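Local coordinates for protein farnesyl diphosphate phosphatase YisP (Bacillus subtilis subsp. subtilis, PDB 3WE9) that hydrolyses farnesyl diphosphate to farnesol and diphosphate, a step that supports biofilm formation, at residues Phe164-Gly169 and Arg242-Lys247; Leu48-Thr53 and Glu103-Gln108. One frame throughout, in Å; residues are numbered along the deposited sequence.

Contact 1 (Phe164-Gly169 and Arg242-Lys247); sequences FLSDLG and RAVLEK
Val244 holds CG1 anti to its backbone N (chi1 170°), and from that position the methyl reaches across to Ser166, whose own OG is set anti to the carbonyl carbon (chi1 -59°). The two meet end on, Ser166 OG lying 3.4 Å from Val244 CG1. This is a van der Waals touch only: the hydroxyl is hydrogen-bonded to the backbone O of Val162, four residues back, so a buried polar atom is satisfied on its own side while the valine methyl packs against it. Leu165, just before Ser166, and Leu245, just after Val244, cross obliquely, with Leu165 CD1 4.1 Å from Leu245 CD2, a looser methyl-to-methyl contact. In the all-helical fold of the squalene/phytoene synthase family, this joins the last residues of helix 145-165 and the chain beyond to the side of helix 228-250. Further on, Asp167 makes an Asx turn, its OD1 accepting from Gly169 N at 3.1 Å, from above the carboxylate plane. Val162 also packs against both Val244 and Leu245, while from helix 199-221 Ile208 touches Leu165 and Trp205 touches Leu245; the indole NE1 of Trp205 is hydrogen-bonded to Leu165 O.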
loop_
_atom_site.group_PDB
_atom_site.type_symbol
_atom_site.label_atom_id
_atom_site.label_comp_id
_atom_site.label_asym_id
_atom_site.label_seq_id
_atom_site.Cartn_x
_atom_site.Cartn_y
_atom_site.Cartn_z
ATOM N N PHE A 164 4.049 -6.103 -3.769
ATOM C CA PHE A 164 5.237 -6.926 -3.962
ATOM C C PHE A 164 4.922 -8.150 -4.815
ATOM O O PHE A 164 5.685 -8.497 -5.710
ATOM C CB PHE A 164 5.806 -7.398 -2.616
ATOM C CG PHE A 164 6.428 -6.302 -1.789
ATOM C CD1 PHE A 164 6.561 -5.007 -2.294
ATOM C CD2 PHE A 164 6.903 -6.575 -0.506
ATOM C CE1 PHE A 164 7.160 -4.001 -1.537
ATOM C CE2 PHE A 164 7.506 -5.575 0.266
ATOM C CZ PHE A 164 7.635 -4.285 -0.251
ATOM N N LEU A 165 3.797 -8.799 -4.519
ATOM C CA LEU A 165 3.363 -9.997 -5.237
ATOM C C LEU A 165 2.834 -9.753 -6.655
ATOM O O LEU A 165 2.644 -10.702 -7.420
ATOM C CB LEU A 165 2.271 -10.709 -4.427
ATOM C CG LEU A 165 2.692 -11.349 -3.093
ATOM C CD1 LEU A 165 1.458 -11.787 -2.308
ATOM C CD2 LEU A 165 3.596 -12.539 -3.362
ATOM N N SER A 166 2.594 -8.491 -6.993
ATOM C CA SER A 166 2.047 -8.112 -8.299
ATOM C C SER A 166 3.067 -7.865 -9.410
ATOM O O SER A 166 2.692 -7.696 -10.573
ATOM C CB SER A 166 1.203 -6.837 -8.153
ATOM O OG SER A 166 0.138 -7.008 -7.235
ATOM N N ASP A 167 4.351 -7.844 -9.074
ATOM C CA ASP A 167 5.358 -7.541 -10.083
ATOM C C ASP A 167 6.742 -7.971 -9.624
ATOM O O ASP A 167 7.298 -7.401 -8.684
ATOM C CB ASP A 167 5.321 -6.031 -10.349
ATOM C CG ASP A 167 6.299 -5.577 -11.419
ATOM O OD1 ASP A 167 6.888 -6.416 -12.132
ATOM O OD2 ASP A 167 6.462 -4.346 -11.549
ATOM N N LEU A 168 7.281 -8.992 -10.284
ATOM C CA LEU A 168 8.606 -9.510 -9.963
ATOM C C LEU A 168 9.524 -9.392 -11.177
ATOM O O LEU A 168 10.404 -10.229 -11.388
ATOM C CB LEU A 168 8.501 -10.973 -9.519
ATOM C CG LEU A 168 7.627 -11.246 -8.282
ATOM C CD1 LEU A 168 7.645 -12.745 -7.969
ATOM C CD2 LEU A 168 8.140 -10.437 -7.091
ATOM N N GLY A 169 9.322 -8.338 -11.961
ATOM C CA GLY A 169 10.115 -8.129 -13.162
ATOM C C GLY A 169 11.593 -7.794 -13.025
ATOM O O GLY A 169 12.386 -8.170 -13.890
ATOM N N ARG A 242 -7.794 -7.419 -2.660
ATOM C CA ARG A 242 -8.132 -8.836 -2.692
ATOM C C ARG A 242 -8.314 -9.189 -4.167
ATOM O O ARG A 242 -7.865 -10.238 -4.633
ATOM C CB ARG A 242 -9.437 -9.124 -1.941
ATOM C CG ARG A 242 -9.246 -9.417 -0.469
ATOM C CD ARG A 242 -10.483 -10.064 0.136
ATOM N NE ARG A 242 -10.268 -10.428 1.532
ATOM C CZ ARG A 242 -10.649 -9.690 2.572
ATOM N NH1 ARG A 242 -11.276 -8.535 2.376
ATOM N NH2 ARG A 242 -10.405 -10.111 3.807
ATOM N N ALA A 243 -8.971 -8.292 -4.900
ATOM C CA ALA A 243 -9.224 -8.488 -6.323
ATOM C C ALA A 243 -7.916 -8.582 -7.108
ATOM O O ALA A 243 -7.824 -9.321 -8.089
ATOM C CB ALA A 243 -10.082 -7.350 -6.864
ATOM N N VAL A 244 -6.909 -7.822 -6.688
ATOM C CA VAL A 244 -5.617 -7.862 -7.357
ATOM C C VAL A 244 -5.028 -9.273 -7.259
ATOM O O VAL A 244 -4.550 -9.830 -8.250
ATOM C CB VAL A 244 -4.626 -6.844 -6.730
ATOM C CG1 VAL A 244 -3.215 -7.072 -7.286
ATOM C CG2 VAL A 244 -5.071 -5.425 -7.044
ATOM N N LEU A 245 -5.069 -9.846 -6.060
ATOM C CA LEU A 245 -4.551 -11.194 -5.842
ATOM C C LEU A 245 -5.325 -12.208 -6.682
ATOM O O LEU A 245 -4.746 -13.146 -7.239
ATOM C CB LEU A 245 -4.648 -11.566 -4.358
ATOM C CG LEU A 245 -3.732 -10.756 -3.431
ATOM C CD1 LEU A 245 -4.054 -11.057 -1.982
ATOM C CD2 LEU A 245 -2.275 -11.082 -3.748
ATOM N N GLU A 246 -6.638 -12.024 -6.777
ATOM C CA GLU A 246 -7.451 -12.941 -7.570
ATOM C C GLU A 246 -7.112 -12.828 -9.061
ATOM O O GLU A 246 -7.056 -13.838 -9.768
ATOM C CB GLU A 246 -8.939 -12.667 -7.332
ATOM C CG GLU A 246 -9.381 -12.918 -5.896
ATOM C CD GLU A 246 -9.343 -14.396 -5.499
ATOM O OE1 GLU A 246 -8.265 -15.030 -5.590
ATOM O OE2 GLU A 246 -10.401 -14.926 -5.090
ATOM N N LYS A 247 -6.864 -11.609 -9.533
ATOM C CA LYS A 247 -6.525 -11.398 -10.940
ATOM C C LYS A 247 -5.206 -12.083 -11.274
ATOM O O LYS A 247 -5.060 -12.718 -12.323
ATOM C CB LYS A 247 -6.415 -9.900 -11.258
ATOM C CG LYS A 247 -6.142 -9.615 -12.739
ATOM C CD LYS A 247 -6.147 -8.126 -13.070
ATOM C CE LYS A 247 -5.932 -7.906 -14.570
ATOM N NZ LYS A 247 -5.979 -6.469 -14.956
#

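Contact 2 (Leu48-Thr53 and Glu103-Gln108); sequences LSFCHT and EFIAAQ
Cys51 and Phe104 have the nearest CA atoms across the two segments, 7.6 Å apart. Residues 48-53 are helical throughout, with His52 N bonded to Leu48 O and Thr53 N to Ser49 O; Thr53 OG1 adds a second bond to Ser49 O, from above the carbonyl plane. Residues 103-108 lie toward the C-terminal part of the shorter helix 98-107. The CB of Phe104 points at the opposing helix, and with CG anti to the backbone N (chi1 -169°) the ring is laid against Cys51. One face of the ring receives the sulfur: Cys51 SG stands 4.2 Å from the ring centroid, only 17° off the normal, offset toward the rim on the CE2 and CZ side, in a sulfur-aromatic contact. Cys51 CB also meets Phe104 CZ at 3.8 Å, and the backbone O of Cys51 lies 3.5 Å from Phe104 CE1, so a single residue touches the ring through sulfur, methylene and carbonyl. Cutting Phe104 back to an alanine would probably leave the Cys51 sulfur without its aromatic partner and open a gap between the helices. Nearer the surface, Phe50 CZ meets Ile105 CD1 at 3.8 Å, the two side chains crossing at about a right angle. A triethylene glycol, probably from the crystallisation liquor, lies about 4 Å from the Phe104 side chain. The contact joins helix 38-54 to helix 98-107; Met135 of helix 118-140 packs on both Cys51 and Phe104, while Phe87 and an edge-to-face Phe101 meet the Phe50 ring.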
loop_
_atom_site.group_PDB
_atom_site.type_symbol
_atom_site.label_atom_id
_atom_site.label_comp_id
_atom_site.label_asym_id
_atom_site.label_seq_id
_atom_site.Cartn_x
_atom_site.Cartn_y
_atom_site.Cartn_z
ATOM N N LEU A 48 0.432 10.083 0.946
ATOM C CA LEU A 48 0.883 9.103 -0.037
ATOM C C LEU A 48 1.844 9.700 -1.068
ATOM O O LEU A 48 2.709 8.997 -1.589
ATOM C CB LEU A 48 -0.315 8.454 -0.736
ATOM C CG LEU A 48 -1.223 7.610 0.168
ATOM C CD1 LEU A 48 -2.201 6.824 -0.693
ATOM C CD2 LEU A 48 -0.385 6.658 1.010
ATOM N N SER A 49 1.689 10.985 -1.371
ATOM C CA SER A 49 2.594 11.643 -2.310
ATOM C C SER A 49 3.977 11.625 -1.665
ATOM O O SER A 49 4.984 11.361 -2.331
ATOM C CB SER A 49 2.160 13.088 -2.572
ATOM O OG SER A 49 1.000 13.135 -3.384
ATOM N N PHE A 50 4.007 11.909 -0.364
ATOM C CA PHE A 50 5.242 11.901 0.406
ATOM C C PHE A 50 5.888 10.524 0.280
ATOM O O PHE A 50 7.084 10.409 0.013
ATOM C CB PHE A 50 4.955 12.186 1.884
ATOM C CG PHE A 50 6.088 11.821 2.801
ATOM C CD1 PHE A 50 7.187 12.662 2.946
ATOM C CD2 PHE A 50 6.071 10.612 3.494
ATOM C CE1 PHE A 50 8.254 12.305 3.768
ATOM C CE2 PHE A 50 7.130 10.242 4.316
ATOM C CZ PHE A 50 8.226 11.091 4.453
ATOM N N CYS A 51 5.086 9.483 0.482
ATOM C CA CYS A 51 5.570 8.112 0.384
ATOM C C CYS A 51 6.168 7.831 -0.994
ATOM O O CYS A 51 7.287 7.324 -1.100
ATOM C CB CYS A 51 4.432 7.128 0.678
ATOM S SG CYS A 51 3.916 7.092 2.422
ATOM N N HIS A 52 5.423 8.163 -2.046
ATOM C CA HIS A 52 5.895 7.949 -3.409
ATOM C C HIS A 52 7.211 8.686 -3.635
ATOM O O HIS A 52 8.186 8.102 -4.116
ATOM C CB HIS A 52 4.864 8.443 -4.426
ATOM C CG HIS A 52 5.314 8.316 -5.850
ATOM N ND1 HIS A 52 5.477 7.096 -6.473
ATOM C CD2 HIS A 52 5.655 9.254 -6.766
ATOM C CE1 HIS A 52 5.899 7.288 -7.710
ATOM N NE2 HIS A 52 6.015 8.589 -7.914
ATOM N N THR A 53 7.229 9.970 -3.285
ATOM C CA THR A 53 8.420 10.800 -3.447
ATOM C C THR A 53 9.634 10.192 -2.759
ATOM O O THR A 53 10.704 10.073 -3.359
ATOM C CB THR A 53 8.195 12.220 -2.881
ATOM O OG1 THR A 53 7.249 12.916 -3.700
ATOM C CG2 THR A 53 9.503 13.003 -2.853
ATOM N N GLU A 103 10.297 6.323 10.046
ATOM C CA GLU A 103 10.400 4.888 9.806
ATOM C C GLU A 103 10.432 4.586 8.314
ATOM O O GLU A 103 11.307 3.866 7.835
ATOM C CB GLU A 103 9.213 4.170 10.448
ATOM C CG GLU A 103 9.479 3.625 11.837
ATOM C CD GLU A 103 10.090 2.236 11.800
ATOM O OE1 GLU A 103 11.228 2.091 11.300
ATOM O OE2 GLU A 103 9.423 1.286 12.266
ATOM N N PHE A 104 9.471 5.147 7.587
ATOM C CA PHE A 104 9.367 4.936 6.150
ATOM C C PHE A 104 10.640 5.372 5.426
ATOM O O PHE A 104 11.167 4.639 4.592
ATOM C CB PHE A 104 8.154 5.697 5.605
ATOM C CG PHE A 104 7.804 5.348 4.186
ATOM C CD1 PHE A 104 8.464 5.951 3.121
ATOM C CD2 PHE A 104 6.816 4.405 3.917
ATOM C CE1 PHE A 104 8.144 5.621 1.804
ATOM C CE2 PHE A 104 6.488 4.066 2.602
ATOM C CZ PHE A 104 7.153 4.674 1.546
ATOM N N ILE A 105 11.135 6.561 5.753
ATOM C CA ILE A 105 12.349 7.078 5.128
ATOM C C ILE A 105 13.530 6.134 5.335
ATOM O O ILE A 105 14.228 5.788 4.382
ATOM C CB ILE A 105 12.730 8.469 5.685
ATOM C CG1 ILE A 105 11.715 9.514 5.224
ATOM C CG2 ILE A 105 14.132 8.852 5.216
ATOM C CD1 ILE A 105 11.643 9.663 3.718
ATOM N N ALA A 106 13.751 5.725 6.580
ATOM C CA ALA A 106 14.850 4.827 6.903
ATOM C C ALA A 106 14.777 3.530 6.102
ATOM O O ALA A 106 15.796 3.011 5.653
ATOM C CB ALA A 106 14.846 4.523 8.406
ATOM N N ALA A 107 13.563 3.019 5.920
ATOM C CA ALA A 107 13.340 1.770 5.192
ATOM C C ALA A 107 13.652 1.836 3.698
ATOM O O ALA A 107 13.719 0.800 3.028
ATOM C CB ALA A 107 11.903 1.298 5.403
ATOM N N GLN A 108 13.832 3.042 3.167
ATOM C CA GLN A 108 14.158 3.180 1.753
ATOM C C GLN A 108 15.638 2.908 1.504
ATOM O O GLN A 108 16.027 2.617 0.378
ATOM C CB GLN A 108 13.762 4.573 1.235
ATOM C CG GLN A 108 12.253 4.799 1.225
ATOM C CD GLN A 108 11.514 3.643 0.584
ATOM O OE1 GLN A 108 11.878 3.189 -0.492
ATOM N NE2 GLN A 108 10.471 3.164 1.244
#

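Both segments of contact 2 come earlier in the chain than those of contact 1, and the two contacts share no helix. Contact 2 ties helix 38-54 to helix 98-107; contact 1 ties the end of helix 145-165 to helix 228-250. Their centres lie 21 Å apart on opposite sides of the chain's centre, and the nearest atoms are about 8 Å apart without touching. All four segments belong to the squalene/phytoene synthase part of this monomer, which has no strands. Each contact thus joins helices distant in sequence, an earlier pair and a later pair, packed into the same all-helical body.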